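Local coordinates for beta-N-acetylhexosaminidase (Mycobacterium smegmatis, PDB 4YYF), which probably hydrolyses terminal non-reducing N-acetyl-D-hexosamine residues from N-acetyl-beta-D-hexosaminides, as a member of glycosyl hydrolase family 3, at residues A[287-292]-A[314-319]; A[307-312]-A[332-337]. The protein carries 1 engineered substitution. All coordinates share one frame; numbering follows the deposited sequence.

Contact 1 of 2, residues A[287-292]-A[314-319]; sequences VYTDDL and AGADNA
V287, Y288 and T289 run alongside D317, N318 and A319 in the same direction, with Y288 and N318 forming a single beta bridge across which their CA atoms are 4.7 Å apart. V287 O accepts D317 N at 2.9 Å and a weak second bond from N318 N. Two residues on, T289 N donates to N318 O at 3.0 Å, so that N318 gives its N-H to V287 O and its O to T289 N. D317 CG stands beside its own backbone N, anti to the carbonyl carbon (chi1 -60°). The carboxylate OD2 receives V287 N at 2.8 Å through its anti lone pair, in a bent bond (N-H...O 139°). OD2 also forms a salt bridge with R274, while OD1 is held by R354 and S351, so each oxygen serves two partners. This pairing links strand 287-289 to the approach to strand 319-321, and so completes the parallel beta-barrel of the family 3 N-terminal TIM-barrel domain. N318 lies side by side with Y288, the amide plane 43° from the ring; its CG is 3.4 Å from Y288 CE1. The amide is fixed by T50 at OD1 and N355 at ND2, and an edge-to-face contact with F155 adds to the ring's packing. On the other flank, T289 CG2 touches A316 CB at 3.7 Å, and L292 CD1 reaches A319 CB at 3.9 Å.

Contact 2 of 2, residues A[307-312]-A[332-337]; sequences AVLRAL and DRLEQA
L309 of helix 304-314 faces L334 of helix 327-340 where the two short helical segments cross at -45°, their axes 9.9 Å apart at closest approach. These are two successive outer helices of the TIM-barrel, joined through strand 319-321, and they run in the same general sense. The interface is mostly apolar, with no hydrogen bond across it. L309 projects from its helix with CG anti to the backbone N (chi1 176°); CD1 packs 3.5 Å from A337 CB, and CD2 reaches R333. The side chains of L309 and L334 pass antiparallel, bringing L334 CD2 to 4.0 Å from L309 CA, close to the helix backbone. L334 CD1 meets L312 CD1 at 3.8 Å and V308 CG1 at 4.0 Å, its side chain roughly perpendicular to those of both L312 and V308. L45 of helix 41-46 also packs on L334, while V308 continues inward to A319 and W321, so the apolar layer runs from the barrel strand to the outer helices. At the margin, the R333 chain is bent at chi2 (67°), the torsion that places CD. Its NH2 forms a salt bridge with E342. L309 CD2 sits off-centre over one face of the R333 guanidinium, nearer the rim of the plate, 3.3 Å above it and 3.4 Å from both CZ and NH2.

How the contacts relate
Helix 304-314 joins the two contacts, whose centres are 12 Å apart. V308 belongs to both: its CG1 meets L334 in contact 2 and touches A319 CB of contact 1 at 3.7 Å, and its CG2 lies 3.8 Å from L292 CD1. A311 CB packs on T289 CG2 at 3.7 Å. A probable hydrogen bond, A316 N to A311 O at 3.0 Å, ties the loop after the helix to its last turn. Along the chain the four segments alternate. The sodium ion, bound at A347 and S351, lies about 4 Å from the side chain of D317 and about 6 Å from that of L312; S351 is also hydrogen-bonded to D317 OD1, which places contact 1 directly beside the ion site.

Contact 1 of 2, residues A[287-292]-A[314-319]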
ATOM      1  N   VAL A 287      -2.934  -2.774   6.591  1.00 13.29           N
ATOM      2  CA  VAL A 287      -1.731  -3.303   5.954  1.00 12.91           C
ATOM      3  C   VAL A 287      -2.028  -3.715   4.511  1.00 16.64           C
ATOM      4  O   VAL A 287      -2.870  -4.588   4.276  1.00 16.64           O
ATOM      5  CB  VAL A 287      -1.155  -4.502   6.742  1.00 14.86           C
ATOM      6  CG1 VAL A 287       0.102  -5.012   6.067  1.00 12.94           C
ATOM      7  CG2 VAL A 287      -0.826  -4.096   8.184  1.00 12.34           C
ATOM      8  N   TYR A 288      -1.345  -3.076   3.554  1.00 13.90           N
ATOM      9  CA  TYR A 288      -1.478  -3.405   2.135  1.00 12.14           C
ATOM     10  C   TYR A 288      -0.391  -4.379   1.705  1.00 17.82           C
ATOM     11  O   TYR A 288       0.658  -4.462   2.349  1.00 18.26           O
ATOM     12  CB  TYR A 288      -1.284  -2.146   1.273  1.00 14.22           C
ATOM     13  CG  TYR A 288      -2.429  -1.160   1.241  1.00 11.88           C
ATOM     14  CD1 TYR A 288      -3.402  -1.242   0.256  1.00 12.25           C
ATOM     15  CD2 TYR A 288      -2.504  -0.114   2.157  1.00 14.43           C
ATOM     16  CE1 TYR A 288      -4.450  -0.319   0.195  1.00 14.84           C
ATOM     17  CE2 TYR A 288      -3.558   0.824   2.106  1.00 11.40           C
ATOM     18  CZ  TYR A 288      -4.522   0.699   1.122  1.00 15.15           C
ATOM     19  OH  TYR A 288      -5.569   1.597   1.038  1.00 16.81           O
ATOM     20  N   THR A 289      -0.621  -5.088   0.594  1.00 14.17           N
ATOM     21  CA  THR A 289       0.474  -5.750  -0.103  1.00 13.34           C
ATOM     22  C   THR A 289       0.959  -4.845  -1.221  1.00 13.65           C
ATOM     23  O   THR A 289       0.233  -3.969  -1.690  1.00 19.55           O
ATOM     24  CB  THR A 289       0.045  -7.059  -0.786  1.00 14.72           C
ATOM     25  OG1 THR A 289      -0.842  -6.736  -1.868  1.00 15.60           O
ATOM     26  CG2 THR A 289      -0.636  -7.996   0.195  1.00 13.94           C
ATOM     27  N   ASP A 290       2.177  -5.098  -1.684  1.00 14.64           N
ATOM     28  CA  ASP A 290       2.669  -4.509  -2.927  1.00 16.06           C
ATOM     29  C   ASP A 290       1.927  -5.233  -4.061  1.00 17.69           C
ATOM     30  O   ASP A 290       1.189  -6.194  -3.813  1.00 18.17           O
ATOM     31  CB  ASP A 290       4.190  -4.719  -3.017  1.00 16.75           C
ATOM     32  CG  ASP A 290       4.888  -3.764  -3.989  1.00 20.75           C
ATOM     33  OD1 ASP A 290       4.225  -3.094  -4.805  1.00 17.27           O
ATOM     34  OD2 ASP A 290       6.132  -3.704  -3.937  1.00 17.85           O
ATOM     35  N   ASP A 291       2.113  -4.762  -5.289  1.00 13.66           N
ATOM     36  CA  ASP A 291       1.399  -5.261  -6.476  1.00 15.53           C
ATOM     37  C   ASP A 291       1.567  -6.771  -6.671  1.00 17.77           C
ATOM     38  O   ASP A 291       2.676  -7.263  -6.836  1.00 21.31           O
ATOM     39  CB  ASP A 291       1.890  -4.444  -7.686  1.00 15.04           C
ATOM     40  CG  ASP A 291       1.541  -5.045  -9.039  1.00 20.71           C
ATOM     41  OD1 ASP A 291       0.592  -5.842  -9.177  1.00 20.45           O
ATOM     42  OD2 ASP A 291       2.246  -4.674 -10.002  1.00 22.92           O
ATOM     43  N   LEU A 292       0.444  -7.491  -6.636  1.00 16.91           N
ATOM     44  CA  LEU A 292       0.433  -8.957  -6.705  1.00 18.09           C
ATOM     45  C   LEU A 292       0.348  -9.550  -8.114  1.00 20.09           C
ATOM     46  O   LEU A 292       0.496 -10.759  -8.278  1.00 20.96           O
ATOM     47  CB  LEU A 292      -0.711  -9.530  -5.861  1.00 19.26           C
ATOM     48  CG  LEU A 292      -0.686  -9.282  -4.358  1.00 19.58           C
ATOM     49  CD1 LEU A 292      -2.012  -9.681  -3.747  1.00 20.57           C
ATOM     50  CD2 LEU A 292       0.452 -10.056  -3.702  1.00 15.15           C
ATOM     51  N   ALA A 314      -2.290 -14.832   5.015  1.00 24.36           N
ATOM     52  CA  ALA A 314      -1.080 -14.522   5.771  1.00 23.86           C
ATOM     53  C   ALA A 314      -1.322 -13.376   6.755  1.00 20.10           C
ATOM     54  O   ALA A 314      -0.713 -13.320   7.814  1.00 20.82           O
ATOM     55  CB  ALA A 314       0.069 -14.203   4.834  1.00 21.00           C
ATOM     56  N   GLY A 315      -2.204 -12.454   6.403  1.00 19.99           N
ATOM     57  CA  GLY A 315      -2.540 -11.396   7.336  1.00 20.16           C
ATOM     58  C   GLY A 315      -2.667 -10.006   6.758  1.00 18.04           C
ATOM     59  O   GLY A 315      -2.885  -9.050   7.506  1.00 15.85           O
ATOM     60  N   ALA A 316      -2.557  -9.874   5.435  1.00 15.19           N
ATOM     61  CA  ALA A 316      -2.791  -8.573   4.819  1.00 13.44           C
ATOM     62  C   ALA A 316      -4.256  -8.172   4.983  1.00 15.91           C
ATOM     63  O   ALA A 316      -5.143  -9.027   4.982  1.00 17.53           O
ATOM     64  CB  ALA A 316      -2.402  -8.591   3.342  1.00 15.22           C
ATOM     65  N   ASP A 317      -4.509  -6.873   5.128  1.00 12.68           N
ATOM     66  CA  ASP A 317      -5.886  -6.371   5.171  1.00 13.70           C
ATOM     67  C   ASP A 317      -6.341  -5.957   3.790  1.00 17.89           C
ATOM     68  O   ASP A 317      -7.537  -5.797   3.539  1.00 16.33           O
ATOM     69  CB  ASP A 317      -5.985  -5.120   6.029  1.00 13.08           C
ATOM     70  CG  ASP A 317      -5.554  -5.350   7.441  1.00 16.49           C
ATOM     71  OD1 ASP A 317      -6.125  -6.248   8.092  1.00 18.38           O
ATOM     72  OD2 ASP A 317      -4.640  -4.627   7.892  1.00 19.50           O
ATOM     73  N   ASN A 318      -5.388  -5.726   2.902  1.00 15.23           N
ATOM     74  CA  ASN A 318      -5.738  -5.190   1.597  1.00 15.72           C
ATOM     75  C   ASN A 318      -4.822  -5.719   0.506  1.00 15.66           C
ATOM     76  O   ASN A 318      -3.616  -5.477   0.518  1.00 15.63           O
ATOM     77  CB  ASN A 318      -5.706  -3.661   1.627  1.00 16.42           C
ATOM     78  CG  ASN A 318      -6.518  -3.044   0.504  1.00 15.09           C
ATOM     79  OD1 ASN A 318      -6.165  -3.155  -0.670  1.00 16.83           O
ATOM     80  ND2 ASN A 318      -7.617  -2.394   0.863  1.00 16.70           N
ATOM     81  N   ALA A 319      -5.407  -6.448  -0.433  1.00 11.69           N
ATOM     82  CA  ALA A 319      -4.654  -7.063  -1.524  1.00 12.98           C
ATOM     83  C   ALA A 319      -4.730  -6.164  -2.736  1.00 18.89           C
ATOM     84  O   ALA A 319      -5.825  -5.862  -3.234  1.00 18.21           O
ATOM     85  CB  ALA A 319      -5.225  -8.437  -1.850  1.00 16.97           C
TER

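Contact 2 of 2, residues A[307-312]-A[332-337]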
ATOM      1  N   ALA A 307      -2.547 -15.624  -5.313  1.00 18.95           N
ATOM      2  CA  ALA A 307      -1.708 -14.661  -4.595  1.00 19.37           C
ATOM      3  C   ALA A 307      -2.526 -13.832  -3.617  1.00 21.89           C
ATOM      4  O   ALA A 307      -2.090 -13.566  -2.485  1.00 18.54           O
ATOM      5  CB  ALA A 307      -0.993 -13.742  -5.576  1.00 20.36           C
ATOM      6  N   VAL A 308      -3.705 -13.408  -4.057  1.00 14.90           N
ATOM      7  CA  VAL A 308      -4.605 -12.642  -3.186  1.00 17.44           C
ATOM      8  C   VAL A 308      -5.045 -13.488  -2.002  1.00 20.57           C
ATOM      9  O   VAL A 308      -5.005 -13.041  -0.850  1.00 19.02           O
ATOM     10  CB  VAL A 308      -5.821 -12.124  -3.969  1.00 17.28           C
ATOM     11  CG1 VAL A 308      -6.894 -11.583  -3.016  1.00 15.38           C
ATOM     12  CG2 VAL A 308      -5.370 -11.051  -4.954  1.00 16.93           C
ATOM     13  N   LEU A 309      -5.443 -14.724  -2.279  1.00 18.49           N
ATOM     14  CA  LEU A 309      -5.801 -15.658  -1.213  1.00 20.40           C
ATOM     15  C   LEU A 309      -4.663 -15.836  -0.198  1.00 22.21           C
ATOM     16  O   LEU A 309      -4.878 -15.739   1.015  1.00 22.13           O
ATOM     17  CB  LEU A 309      -6.189 -17.017  -1.806  1.00 21.15           C
ATOM     18  CG  LEU A 309      -6.490 -18.107  -0.771  1.00 24.89           C
ATOM     19  CD1 LEU A 309      -7.474 -17.590   0.270  1.00 22.03           C
ATOM     20  CD2 LEU A 309      -7.023 -19.394  -1.415  1.00 25.34           C
ATOM     21  N   ARG A 310      -3.460 -16.110  -0.690  1.00 23.09           N
ATOM     22  CA  ARG A 310      -2.312 -16.286   0.192  1.00 24.84           C
ATOM     23  C   ARG A 310      -2.023 -15.040   1.031  1.00 22.89           C
ATOM     24  O   ARG A 310      -1.685 -15.145   2.212  1.00 21.70           O
ATOM     25  CB  ARG A 310      -1.075 -16.697  -0.613  1.00 23.93           C
ATOM     26  CG  ARG A 310      -1.096 -18.161  -1.049  1.00 24.73           C
ATOM     27  CD  ARG A 310      -0.110 -18.431  -2.165  1.00 26.97           C
ATOM     28  NE  ARG A 310      -0.113 -19.849  -2.534  1.00 35.84           N
ATOM     29  CZ  ARG A 310       0.572 -20.788  -1.886  1.00 38.50           C
ATOM     30  NH1 ARG A 310       1.328 -20.455  -0.847  1.00 39.73           N
ATOM     31  NH2 ARG A 310       0.506 -22.058  -2.275  1.00 32.95           N
ATOM     32  N   ALA A 311      -2.165 -13.862   0.430  1.00 21.60           N
ATOM     33  CA  ALA A 311      -1.931 -12.622   1.162  1.00 22.88           C
ATOM     34  C   ALA A 311      -2.928 -12.455   2.306  1.00 19.06           C
ATOM     35  O   ALA A 311      -2.536 -12.170   3.431  1.00 18.13           O
ATOM     36  CB  ALA A 311      -1.971 -11.410   0.230  1.00 21.82           C
ATOM     37  N   LEU A 312      -4.214 -12.636   2.018  1.00 18.68           N
ATOM     38  CA  LEU A 312      -5.252 -12.476   3.037  1.00 20.66           C
ATOM     39  C   LEU A 312      -5.155 -13.560   4.097  1.00 22.19           C
ATOM     40  O   LEU A 312      -5.469 -13.306   5.268  1.00 24.80           O
ATOM     41  CB  LEU A 312      -6.657 -12.463   2.406  1.00 18.79           C
ATOM     42  CG  LEU A 312      -6.869 -11.363   1.369  1.00 21.97           C
ATOM     43  CD1 LEU A 312      -8.280 -11.452   0.757  1.00 20.94           C
ATOM     44  CD2 LEU A 312      -6.607  -9.980   1.979  1.00 21.25           C
ATOM     45  N   ASP A 332     -14.523 -15.027  -6.704  1.00 24.95           N
ATOM     46  CA  ASP A 332     -14.932 -16.431  -6.749  1.00 25.10           C
ATOM     47  C   ASP A 332     -14.021 -17.311  -5.904  1.00 26.30           C
ATOM     48  O   ASP A 332     -14.482 -18.176  -5.160  1.00 30.92           O
ATOM     49  CB  ASP A 332     -14.924 -16.956  -8.191  1.00 25.80           C
ATOM     50  CG  ASP A 332     -16.113 -16.485  -8.990  1.00 27.13           C
ATOM     51  OD1 ASP A 332     -16.993 -15.817  -8.412  1.00 28.84           O
ATOM     52  OD2 ASP A 332     -16.172 -16.789 -10.199  1.00 28.47           O
ATOM     53  N   ARG A 333     -12.720 -17.099  -6.029  1.00 21.69           N
ATOM     54  CA  ARG A 333     -11.762 -17.940  -5.318  1.00 22.14           C
ATOM     55  C   ARG A 333     -11.820 -17.657  -3.813  1.00 25.51           C
ATOM     56  O   ARG A 333     -11.652 -18.556  -2.988  1.00 27.03           O
ATOM     57  CB  ARG A 333     -10.343 -17.699  -5.861  1.00 25.05           C
ATOM     58  CG  ARG A 333      -9.239 -18.533  -5.196  1.00 24.90           C
ATOM     59  CD  ARG A 333      -9.394 -20.025  -5.500  1.00 26.02           C
ATOM     60  NE  ARG A 333      -8.357 -20.859  -4.873  1.00 29.34           N
ATOM     61  CZ  ARG A 333      -8.500 -21.496  -3.712  1.00 30.69           C
ATOM     62  NH1 ARG A 333      -9.636 -21.401  -3.037  1.00 28.22           N
ATOM     63  NH2 ARG A 333      -7.506 -22.235  -3.222  1.00 29.87           N
ATOM     64  N   LEU A 334     -12.068 -16.401  -3.452  1.00 21.61           N
ATOM     65  CA  LEU A 334     -12.111 -16.039  -2.042  1.00 21.29           C
ATOM     66  C   LEU A 334     -13.329 -16.641  -1.344  1.00 26.48           C
ATOM     67  O   LEU A 334     -13.228 -17.105  -0.210  1.00 27.78           O
ATOM     68  CB  LEU A 334     -12.063 -14.523  -1.864  1.00 17.72           C
ATOM     69  CG  LEU A 334     -10.714 -13.905  -2.245  1.00 16.04           C
ATOM     70  CD1 LEU A 334     -10.732 -12.390  -2.037  1.00 16.78           C
ATOM     71  CD2 LEU A 334      -9.606 -14.546  -1.418  1.00 17.51           C
ATOM     72  N   GLU A 335     -14.470 -16.644  -2.025  1.00 28.71           N
ATOM     73  CA  GLU A 335     -15.658 -17.313  -1.507  1.00 33.54           C
ATOM     74  C   GLU A 335     -15.435 -18.817  -1.311  1.00 32.75           C
ATOM     75  O   GLU A 335     -15.870 -19.392  -0.312  1.00 32.10           O
ATOM     76  CB  GLU A 335     -16.860 -17.058  -2.422  1.00 31.44           C
ATOM     77  CG  GLU A 335     -17.304 -15.610  -2.469  1.00 29.27           C
ATOM     78  CD  GLU A 335     -18.740 -15.453  -2.964  1.00 37.72           C
ATOM     79  OE1 GLU A 335     -18.937 -14.932  -4.087  1.00 37.10           O
ATOM     80  OE2 GLU A 335     -19.675 -15.843  -2.225  1.00 41.17           O
ATOM     81  N   GLN A 336     -14.745 -19.449  -2.251  1.00 29.76           N
ATOM     82  CA  GLN A 336     -14.428 -20.869  -2.119  1.00 32.84           C
ATOM     83  C   GLN A 336     -13.503 -21.128  -0.927  1.00 33.06           C
ATOM     84  O   GLN A 336     -13.649 -22.131  -0.222  1.00 34.61           O
ATOM     85  CB  GLN A 336     -13.798 -21.402  -3.408  1.00 34.89           C
ATOM     86  CG  GLN A 336     -14.720 -21.372  -4.616  1.00 44.59           C
ATOM     87  CD  GLN A 336     -13.962 -21.535  -5.925  1.00 50.66           C
ATOM     88  OE1 GLN A 336     -12.800 -21.951  -5.933  1.00 49.52           O
ATOM     89  NE2 GLN A 336     -14.613 -21.195  -7.039  1.00 52.77           N
ATOM     90  N   ALA A 337     -12.556 -20.223  -0.702  1.00 25.61           N
ATOM     91  CA  ALA A 337     -11.630 -20.374   0.415  1.00 25.38           C
ATOM     92  C   ALA A 337     -12.364 -20.271   1.751  1.00 27.38           C
ATOM     93  O   ALA A 337     -12.018 -20.964   2.713  1.00 27.63           O
ATOM     94  CB  ALA A 337     -10.537 -19.350   0.339  1.00 20.97           C
TER